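Local atomic coordinates of RND efflux system, outer membrane lipoprotein, NodT family (Burkholderia mallei, PDB entry 6U94), a protein that probably serves as the outer-membrane component of an RND efflux system, giving exported compounds a path out of the cell. Residues G249-P252 / A253-R257; G273-S276 / T277-E280. One frame throughout, in Å; residues are numbered along the deposited sequence.

Contact 1. Residues G249-P252 / A253-R257; sequences GPLP and AGVSR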
ATOM      1  N   GLY A 249      11.073  15.732  12.011  1.00107.65           N
ATOM      2  CA  GLY A 249      12.360  16.384  12.010  1.00109.39           C
ATOM      3  C   GLY A 249      13.154  16.106  10.752  1.00104.31           C
ATOM      4  O   GLY A 249      12.684  15.439   9.825  1.00101.73           O
ATOM      5  N   PRO A 250      14.383  16.624  10.696  1.00104.04           N
ATOM      6  CA  PRO A 250      15.228  16.393   9.520  1.00103.74           C
ATOM      7  C   PRO A 250      15.539  14.916   9.332  1.00102.91           C
ATOM      8  O   PRO A 250      15.549  14.131  10.282  1.00103.59           O
ATOM      9  CB  PRO A 250      16.497  17.197   9.831  1.00108.48           C
ATOM     10  CG  PRO A 250      16.065  18.218  10.828  1.00101.82           C
ATOM     11  CD  PRO A 250      15.012  17.546  11.656  1.00106.28           C
ATOM     12  N   LEU A 251      15.796  14.542   8.076  1.00103.01           N
ATOM     13  CA  LEU A 251      16.064  13.151   7.743  1.00100.21           C
ATOM     14  C   LEU A 251      17.492  12.778   8.136  1.00101.57           C
ATOM     15  O   LEU A 251      18.416  13.577   7.954  1.00102.00           O
ATOM     16  CB  LEU A 251      15.860  12.903   6.251  1.00101.77           C
ATOM     17  CG  LEU A 251      14.492  13.251   5.659  1.00101.18           C
ATOM     18  CD1 LEU A 251      14.427  12.849   4.194  1.00 97.49           C
ATOM     19  CD2 LEU A 251      13.377  12.589   6.448  1.00 99.26           C
ATOM     20  N   PRO A 252      17.698  11.580   8.680  1.00101.38           N
ATOM     21  CA  PRO A 252      19.059  11.143   9.009  1.00106.20           C
ATOM     22  C   PRO A 252      19.897  10.930   7.759  1.00109.49           C
ATOM     23  O   PRO A 252      19.387  10.673   6.667  1.00108.14           O
ATOM     24  CB  PRO A 252      18.840   9.826   9.766  1.00101.46           C
ATOM     25  CG  PRO A 252      17.491   9.354   9.328  1.00 95.67           C
ATOM     26  CD  PRO A 252      16.682  10.596   9.091  1.00 95.87           C
ATOM     27  N   ALA A 253      21.217  11.039   7.942  1.00114.07           N
ATOM     28  CA  ALA A 253      22.146  10.918   6.823  1.00115.67           C
ATOM     29  C   ALA A 253      22.118   9.533   6.190  1.00116.21           C
ATOM     30  O   ALA A 253      22.574   9.378   5.052  1.00119.23           O
ATOM     31  CB  ALA A 253      23.566  11.253   7.282  1.00118.43           C
ATOM     32  N   GLY A 254      21.595   8.527   6.893  1.00113.80           N
ATOM     33  CA  GLY A 254      21.495   7.203   6.305  1.00112.37           C
ATOM     34  C   GLY A 254      20.543   7.148   5.125  1.00109.38           C
ATOM     35  O   GLY A 254      20.754   6.375   4.187  1.00107.47           O
ATOM     36  N   VAL A 255      19.488   7.966   5.153  1.00107.02           N
ATOM     37  CA  VAL A 255      18.539   8.007   4.043  1.00101.90           C
ATOM     38  C   VAL A 255      19.236   8.448   2.761  1.00106.85           C
ATOM     39  O   VAL A 255      18.932   7.952   1.667  1.00105.62           O
ATOM     40  CB  VAL A 255      17.355   8.930   4.391  1.00 95.06           C
ATOM     41  CG1 VAL A 255      16.489   9.188   3.164  1.00 90.84           C
ATOM     42  CG2 VAL A 255      16.526   8.328   5.514  1.00 93.62           C
ATOM     43  N   SER A 256      20.192   9.372   2.877  1.00113.29           N
ATOM     44  CA  SER A 256      20.855   9.905   1.693  1.00119.51           C
ATOM     45  C   SER A 256      21.665   8.833   0.973  1.00120.37           C
ATOM     46  O   SER A 256      21.752   8.836  -0.261  1.00120.22           O
ATOM     47  CB  SER A 256      21.746  11.085   2.084  1.00125.62           C
ATOM     48  OG  SER A 256      22.445  10.820   3.288  1.00127.68           O
ATOM     49  N   ARG A 257      22.255   7.906   1.719  1.00122.96           N
ATOM     50  CA  ARG A 257      23.114   6.865   1.159  1.00125.78           C
ATOM     51  C   ARG A 257      22.501   5.499   1.461  1.00126.03           C
ATOM     52  O   ARG A 257      23.062   4.706   2.222  1.00131.08           O
ATOM     53  CB  ARG A 257      24.539   6.979   1.718  1.00130.04           C
TER

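Contact 2. Residues G273-S276 / T277-E280; sequences GLPS and TLLE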
ATOM      1  N   GLY A 273      -0.440 -19.100   8.016  1.00 65.94           N
ATOM      2  CA  GLY A 273      -1.347 -19.504   9.072  1.00 63.47           C
ATOM      3  C   GLY A 273      -1.624 -18.466  10.138  1.00 67.07           C
ATOM      4  O   GLY A 273      -1.771 -18.822  11.311  1.00 67.26           O
ATOM      5  N   LEU A 274      -1.709 -17.195   9.770  1.00 61.83           N
ATOM      6  CA  LEU A 274      -1.996 -16.160  10.752  1.00 59.36           C
ATOM      7  C   LEU A 274      -3.406 -16.344  11.310  1.00 60.54           C
ATOM      8  O   LEU A 274      -4.363 -16.462  10.534  1.00 60.68           O
ATOM      9  CB  LEU A 274      -1.848 -14.775  10.126  1.00 54.59           C
ATOM     10  CG  LEU A 274      -0.401 -14.361   9.863  1.00 55.59           C
ATOM     11  CD1 LEU A 274      -0.335 -12.960   9.279  1.00 54.21           C
ATOM     12  CD2 LEU A 274       0.414 -14.458  11.145  1.00 52.53           C
ATOM     13  N   PRO A 275      -3.571 -16.379  12.633  1.00 56.61           N
ATOM     14  CA  PRO A 275      -4.912 -16.584  13.199  1.00 52.86           C
ATOM     15  C   PRO A 275      -5.786 -15.345  13.067  1.00 51.00           C
ATOM     16  O   PRO A 275      -5.315 -14.207  13.153  1.00 53.45           O
ATOM     17  CB  PRO A 275      -4.630 -16.913  14.671  1.00 56.28           C
ATOM     18  CG  PRO A 275      -3.302 -16.273  14.953  1.00 56.73           C
ATOM     19  CD  PRO A 275      -2.521 -16.372  13.664  1.00 57.09           C
ATOM     20  N   SER A 276      -7.081 -15.585  12.852  1.00 50.67           N
ATOM     21  CA  SER A 276      -8.044 -14.494  12.756  1.00 51.92           C
ATOM     22  C   SER A 276      -8.180 -13.719  14.063  1.00 50.15           C
ATOM     23  O   SER A 276      -8.653 -12.576  14.048  1.00 47.58           O
ATOM     24  CB  SER A 276      -9.406 -15.042  12.332  1.00 52.75           C
ATOM     25  OG  SER A 276      -9.725 -16.212  13.068  1.00 55.10           O
ATOM     26  N   THR A 277      -7.774 -14.310  15.190  1.00 47.88           N
ATOM     27  CA  THR A 277      -7.830 -13.601  16.463  1.00 53.18           C
ATOM     28  C   THR A 277      -6.927 -12.376  16.475  1.00 61.93           C
ATOM     29  O   THR A 277      -7.076 -11.519  17.353  1.00 64.81           O
ATOM     30  CB  THR A 277      -7.450 -14.538  17.609  1.00 54.57           C
ATOM     31  OG1 THR A 277      -6.165 -15.118  17.355  1.00 58.96           O
ATOM     32  CG2 THR A 277      -8.485 -15.645  17.757  1.00 51.95           C
ATOM     33  N   LEU A 278      -5.996 -12.272  15.522  1.00 59.46           N
ATOM     34  CA  LEU A 278      -5.218 -11.047  15.383  1.00 55.92           C
ATOM     35  C   LEU A 278      -6.117  -9.842  15.147  1.00 53.63           C
ATOM     36  O   LEU A 278      -5.778  -8.725  15.559  1.00 52.47           O
ATOM     37  CB  LEU A 278      -4.218 -11.179  14.234  1.00 54.32           C
ATOM     38  CG  LEU A 278      -3.020 -12.112  14.406  1.00 53.06           C
ATOM     39  CD1 LEU A 278      -2.254 -12.215  13.091  1.00 52.24           C
ATOM     40  CD2 LEU A 278      -2.108 -11.627  15.521  1.00 48.63           C
ATOM     41  N   LEU A 279      -7.261 -10.044  14.486  1.00 47.70           N
ATOM     42  CA  LEU A 279      -8.180  -8.948  14.202  1.00 46.57           C
ATOM     43  C   LEU A 279      -8.849  -8.397  15.454  1.00 51.23           C
ATOM     44  O   LEU A 279      -9.491  -7.343  15.378  1.00 51.61           O
ATOM     45  CB  LEU A 279      -9.242  -9.401  13.199  1.00 47.55           C
ATOM     46  CG  LEU A 279      -8.695  -9.971  11.881  1.00 52.52           C
ATOM     47  CD1 LEU A 279      -9.798 -10.112  10.841  1.00 49.68           C
ATOM     48  CD2 LEU A 279      -7.567  -9.115  11.339  1.00 48.88           C
ATOM     49  N   GLU A 280      -8.716  -9.075  16.598  1.00 52.43           N
ATOM     50  CA  GLU A 280      -9.202  -8.504  17.849  1.00 54.76           C
ATOM     51  C   GLU A 280      -8.485  -7.203  18.186  1.00 56.83           C
ATOM     52  O   GLU A 280      -9.035  -6.366  18.911  1.00 57.16           O
ATOM     53  CB  GLU A 280      -9.038  -9.508  18.989  1.00 54.39           C
ATOM     54  CG  GLU A 280      -9.905 -10.750  18.870  1.00 54.71           C
ATOM     55  CD  GLU A 280      -9.445 -11.874  19.778  1.00 60.03           C
ATOM     56  OE1 GLU A 280      -8.449 -11.682  20.510  1.00 64.41           O
ATOM     57  OE2 GLU A 280     -10.077 -12.949  19.761  1.00 61.42           O
TER

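Contact 1. Residues G249-P252 / A253-R257
Pro252 and Val255 are joined by the backbone bond that closes the first turn of the short helix 253-256. The chain from Leu251 to Pro252 runs extended, with polyproline-like torsions, and then bends abruptly into helical values at Ala253. At the bend, Val255 N donates to Pro252 O over 3.1 Å with an N-H...O angle of 144°. The donor sits 49° out of the carbonyl plane, the geometry expected where a chain closes on itself after only three residues. Further on the winding slackens: Arg257 N reaches Gly254 O in a weak bond of 3.3 Å, so this is a single loosely wound turn. Proline suits the residue before it. Its ring fixes phi at a value suited to the extended approach, and its missing N-H costs nothing, since the turn needs only its carbonyl.

This is a turn closed by a bond between residues three apart, leading into the short, weakly bonded helix 253-256, in a loop that follows the long helix 211-247 of an outer membrane factor. Val255 is the buried residue of the turn, and its side chain leaves the backbone toward the approaching chain. With CG1 anti to the backbone N (chi1 170°), CG2 is left beside that N, 3.9 Å from Pro252 O, the oxygen that the N-H binds. The same methyl touches the proline ring, Val255 CG2 to Pro252 CG being 4.1 Å. The other branch, Val255 CG1, is met by the end of Leu251, whose CD1 lies 4.3 Å away in a looser apolar touch. Leu251 in turn rests on Glu240 and Leu243 of helix 211-247, while Pro252 and Val255 lie against helix 56-67, both on Gln57 and the proline also on Leu61. Val255 O accepts a hydrogen bond from Arg181 NH2.

Contact 2. Residues G273-S276 / T277-E280
The flat groups that meet here are the carbonyl planes of Pro275 and Ser276, each approached over one face by an N-H three residues on. Leu278 N lies 3.1 Å from Pro275 O and 51° out of its plane; Leu279 N lies 2.9 Å from Ser276 O, again well above the plane. With Glu280 N on Thr277 O, these bonds make consecutive 3-10 turns. The leucine side chains pack over the same oxygens: Leu278 CG is 3.4 Å from Pro275 O and Leu279 CG is equally near Ser276 O. At Leu278, chi1 -71° sets CG beside the backbone N and carries the branch toward the preceding chain.

From there Leu278 CD1 reaches the extended chain ahead of the turn, lying 3.9 Å from Leu274 CB and 4.2 Å from Pro275 CD. Leucine suits this place because it is long enough for one methyl, CD1, to reach both neighbours. On the exposed side Thr277 OG1 rests against the proline ring, 3.6 Å from Pro275 CB. The small serine fits the buried start of the turn: its OG is hydrogen-bonded to the carbonyl of Ile310, the stronger partner, and to that of Pro308, the two sharing its one proton.

Backbone bonds from Gly273, Leu274 and Ser276 to Thr313, Leu312 and Ile310 lay the incoming chain alongside 310-313. Leu274 and Leu278 face Trp459 beyond helix 421-454, while Leu279 packs on Phe375 and Val378 of helix 362-415; the turn itself comes just before helix 283-294 in the chain.

Followed from the N terminus, the chain leaves helix 211-247 and contact 1 bends it into helix 253-256; contact 2 comes next, in the connection leading to helix 283-294. The two are in series: each closes a turn within a few residues, and neither encloses nor crosses the other. Their centres stand 36 Å apart and their nearest atoms about 27 Å, so they work in separate regions. Contact 1 ties the loop to helices 56-67 and 211-247 near the surface. Contact 2 is partly buried and joins the connection to 310-313, helix 362-415 and the residues after helix 421-454, the later part of the fold.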